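Long-range contact in nucleoside-diphosphate-sugar epimerase (Pseudomonas aeruginosa, PDB 2X4G), which probably acts on a nucleotide-linked sugar with a nicotinamide cofactor, as a member of the NAD-dependent epimerase/dehydratase family: residues E237-T242 with G308-E313. Numbering follows the deposited sequence.
Sequences ERYLLT and GRKARE
Lys-310, on the first turn of helix 309-315, runs back alongside strand 238-247 of the Rossmann-type sheet toward its start and ends between Glu-237 and the Arg-238 carbonyl. Its NZ forms a salt bridge with Glu-237 OE2, 2.9 Å away, through the carboxylate's anti lone pair, and donates to Arg-238 O at 3.0 Å, in the carbonyl plane with a C=O···N angle of 145°. A long, flexible amine suits this task: CG lies anti to the backbone N (chi1 -172°) and the chain beyond it is extended. It crosses the Tyr-239 side chain at about a right angle, CG lying 3.7 Å from Tyr-239 CE2, and NZ stands over the ring face in a cation-pi contact, 5.0 Å from the centroid. The aromatic ring offers the lysine both an apolar surface for its methylenes and, probably, a favourable field for its charge.

The axes of strand segment 238-241 and helix segment 309-313 run nearly perpendicular, 6.9 Å apart at closest approach. The small Ala-311 suits this approach, its CB meeting Leu-241 CD2 at 4.1 Å, while Gly-308, at the N-cap position and without a side chain, brings its CA against Thr-242 OG1 and CG2.

Further out, Tyr-239 OH hydrogen-bonds to Glu-314 and the backbone N of Arg-234, and backbone bonds from Tyr-239 to Ile-178 and Ile-180 tie its strand to strand 176-185. A water lies between the two backbones, probably donating to Leu-240 O and accepting from Ala-311 N at 2.9 Å.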
ATOM      1  N   GLU A 237      -6.592 -20.641  28.906  1.00 48.39           N
ATOM      2  CA  GLU A 237      -7.544 -19.529  28.932  1.00 48.43           C
ATOM      3  C   GLU A 237      -6.937 -18.214  28.423  1.00 46.93           C
ATOM      4  O   GLU A 237      -5.724 -18.000  28.492  1.00 46.32           O
ATOM      5  CB  GLU A 237      -8.051 -19.322  30.350  1.00 49.19           C
ATOM      6  CG  GLU A 237      -8.827 -20.508  30.945  1.00 52.52           C
ATOM      7  CD  GLU A 237     -10.040 -20.867  30.123  1.00 57.16           C
ATOM      8  OE1 GLU A 237     -10.222 -22.072  29.814  1.00 61.01           O
ATOM      9  OE2 GLU A 237     -10.799 -19.935  29.760  1.00 60.21           O
ATOM     10  N   ARG A 238      -7.792 -17.336  27.914  1.00 46.51           N
ATOM     11  CA  ARG A 238      -7.397 -15.966  27.553  1.00 45.37           C
ATOM     12  C   ARG A 238      -7.710 -15.023  28.709  1.00 44.65           C
ATOM     13  O   ARG A 238      -8.641 -15.264  29.484  1.00 45.67           O
ATOM     14  CB  ARG A 238      -8.141 -15.483  26.308  1.00 45.80           C
ATOM     15  CG  ARG A 238      -8.189 -16.517  25.197  1.00 48.03           C
ATOM     16  CD  ARG A 238      -8.374 -15.931  23.812  1.00 49.72           C
ATOM     17  NE  ARG A 238      -9.782 -15.735  23.486  1.00 53.14           N
ATOM     18  CZ  ARG A 238     -10.300 -15.757  22.253  1.00 55.18           C
ATOM     19  NH1 ARG A 238      -9.547 -15.984  21.178  1.00 54.76           N
ATOM     20  NH2 ARG A 238     -11.601 -15.567  22.104  1.00 57.32           N
ATOM     21  N   TYR A 239      -6.927 -13.959  28.841  1.00 43.01           N
ATOM     22  CA  TYR A 239      -7.226 -12.915  29.812  1.00 41.83           C
ATOM     23  C   TYR A 239      -6.975 -11.556  29.200  1.00 40.47           C
ATOM     24  O   TYR A 239      -5.839 -11.194  28.893  1.00 38.61           O
ATOM     25  CB  TYR A 239      -6.387 -13.086  31.071  1.00 41.74           C
ATOM     26  CG  TYR A 239      -6.719 -14.333  31.823  1.00 43.02           C
ATOM     27  CD1 TYR A 239      -6.038 -15.516  31.579  1.00 42.79           C
ATOM     28  CD2 TYR A 239      -7.739 -14.341  32.759  1.00 43.85           C
ATOM     29  CE1 TYR A 239      -6.349 -16.671  32.280  1.00 44.01           C
ATOM     30  CE2 TYR A 239      -8.062 -15.489  33.450  1.00 45.38           C
ATOM     31  CZ  TYR A 239      -7.360 -16.648  33.210  1.00 45.73           C
ATOM     32  OH  TYR A 239      -7.693 -17.783  33.905  1.00 48.56           O
ATOM     33  N   LEU A 240      -8.067 -10.821  29.005  1.00 40.61           N
ATOM     34  CA  LEU A 240      -8.013  -9.444  28.551  1.00 39.83           C
ATOM     35  C   LEU A 240      -7.501  -8.512  29.677  1.00 39.47           C
ATOM     36  O   LEU A 240      -8.020  -8.501  30.804  1.00 39.05           O
ATOM     37  CB  LEU A 240      -9.386  -9.015  28.072  1.00 40.61           C
ATOM     38  CG  LEU A 240      -9.866  -9.591  26.744  1.00 40.56           C
ATOM     39  CD1 LEU A 240     -11.367  -9.359  26.588  1.00 38.41           C
ATOM     40  CD2 LEU A 240      -9.071  -8.939  25.584  1.00 39.67           C
ATOM     41  N   LEU A 241      -6.445  -7.764  29.349  1.00 38.66           N
ATOM     42  CA  LEU A 241      -5.780  -6.879  30.278  1.00 37.61           C
ATOM     43  C   LEU A 241      -6.098  -5.483  29.765  1.00 37.57           C
ATOM     44  O   LEU A 241      -5.542  -5.056  28.786  1.00 36.67           O
ATOM     45  CB  LEU A 241      -4.274  -7.181  30.304  1.00 36.84           C
ATOM     46  CG  LEU A 241      -3.894  -8.642  30.647  1.00 35.82           C
ATOM     47  CD1 LEU A 241      -2.405  -8.879  30.531  1.00 31.50           C
ATOM     48  CD2 LEU A 241      -4.381  -9.043  32.050  1.00 34.20           C
ATOM     49  N   THR A 242      -7.026  -4.801  30.438  1.00 38.55           N
ATOM     50  CA  THR A 242      -7.688  -3.619  29.902  1.00 38.87           C
ATOM     51  C   THR A 242      -7.445  -2.420  30.769  1.00 39.42           C
ATOM     52  O   THR A 242      -7.121  -2.554  31.941  1.00 39.90           O
ATOM     53  CB  THR A 242      -9.208  -3.818  29.842  1.00 39.61           C
ATOM     54  OG1 THR A 242      -9.721  -3.975  31.164  1.00 39.81           O
ATOM     55  CG2 THR A 242      -9.561  -5.055  29.061  1.00 39.90           C
ATOM     56  N   GLY A 308     -12.897  -6.151  31.184  1.00 49.94           N
ATOM     57  CA  GLY A 308     -11.803  -6.597  32.049  1.00 49.56           C
ATOM     58  C   GLY A 308     -12.142  -7.476  33.244  1.00 50.38           C
ATOM     59  O   GLY A 308     -11.276  -7.732  34.072  1.00 50.34           O
ATOM     60  N   ARG A 309     -13.368  -7.972  33.329  1.00 51.88           N
ATOM     61  CA  ARG A 309     -13.826  -8.699  34.523  1.00 53.61           C
ATOM     62  C   ARG A 309     -13.094 -10.013  34.813  1.00 53.05           C
ATOM     63  O   ARG A 309     -12.827 -10.338  35.976  1.00 53.14           O
ATOM     64  CB  ARG A 309     -15.322  -9.002  34.420  1.00 55.68           C
ATOM     65  CG  ARG A 309     -16.250  -7.804  34.656  1.00 59.57           C
ATOM     66  CD  ARG A 309     -17.621  -8.080  34.008  1.00 65.19           C
ATOM     67  NE  ARG A 309     -18.737  -7.384  34.654  1.00 69.69           N
ATOM     68  CZ  ARG A 309     -20.015  -7.536  34.298  1.00 73.56           C
ATOM     69  NH1 ARG A 309     -20.335  -8.346  33.284  1.00 74.44           N
ATOM     70  NH2 ARG A 309     -20.976  -6.869  34.945  1.00 74.90           N
ATOM     71  N   LYS A 310     -12.808 -10.787  33.767  1.00 52.48           N
ATOM     72  CA  LYS A 310     -12.189 -12.100  33.949  1.00 52.04           C
ATOM     73  C   LYS A 310     -10.863 -11.903  34.654  1.00 51.06           C
ATOM     74  O   LYS A 310     -10.638 -12.518  35.687  1.00 51.89           O
ATOM     75  CB  LYS A 310     -11.988 -12.814  32.617  1.00 51.87           C
ATOM     76  CG  LYS A 310     -11.518 -14.256  32.725  1.00 51.18           C
ATOM     77  CD  LYS A 310     -11.491 -14.905  31.348  1.00 50.56           C
ATOM     78  CE  LYS A 310     -11.113 -16.388  31.385  1.00 50.86           C
ATOM     79  NZ  LYS A 310     -11.050 -17.024  30.016  1.00 48.88           N
ATOM     80  N   ALA A 311     -10.008 -11.028  34.122  1.00 49.48           N
ATOM     81  CA  ALA A 311      -8.699 -10.742  34.748  1.00 48.69           C
ATOM     82  C   ALA A 311      -8.827 -10.285  36.209  1.00 49.15           C
ATOM     83  O   ALA A 311      -8.058 -10.702  37.075  1.00 49.42           O
ATOM     84  CB  ALA A 311      -7.938  -9.690  33.953  1.00 47.21           C
ATOM     85  N   ARG A 312      -9.793  -9.417  36.469  1.00 49.37           N
ATOM     86  CA  ARG A 312     -10.012  -8.908  37.795  1.00 50.07           C
ATOM     87  C   ARG A 312     -10.381  -9.983  38.804  1.00 51.51           C
ATOM     88  O   ARG A 312      -9.798 -10.050  39.873  1.00 51.80           O
ATOM     89  CB  ARG A 312     -11.135  -7.887  37.761  1.00 50.75           C
ATOM     90  CG  ARG A 312     -11.382  -7.230  39.101  1.00 50.85           C
ATOM     91  CD  ARG A 312     -12.505  -6.250  39.023  1.00 52.03           C
ATOM     92  NE  ARG A 312     -12.197  -5.097  39.852  1.00 53.53           N
ATOM     93  CZ  ARG A 312     -12.069  -3.855  39.407  1.00 53.37           C
ATOM     94  NH1 ARG A 312     -12.242  -3.564  38.122  1.00 52.28           N
ATOM     95  NH2 ARG A 312     -11.774  -2.890  40.263  1.00 54.19           N
ATOM     96  N   GLU A 313     -11.367 -10.806  38.470  1.00 52.77           N
ATOM     97  CA  GLU A 313     -11.857 -11.823  39.392  1.00 54.30           C
ATOM     98  C   GLU A 313     -10.853 -12.972  39.563  1.00 53.42           C
ATOM     99  O   GLU A 313     -10.580 -13.404  40.673  1.00 53.60           O
ATOM    100  CB  GLU A 313     -13.223 -12.324  38.919  1.00 55.88           C
ATOM    101  CG  GLU A 313     -14.282 -11.184  38.885  1.00 59.07           C
ATOM    102  CD  GLU A 313     -15.713 -11.665  38.553  1.00 63.36           C
ATOM    103  OE1 GLU A 313     -16.254 -11.236  37.496  1.00 63.80           O
ATOM    104  OE2 GLU A 313     -16.290 -12.457  39.349  1.00 65.57           O
TER
HETATM  105  O   HOH W   1     -10.330  -9.656  31.570  1.00 29.51           O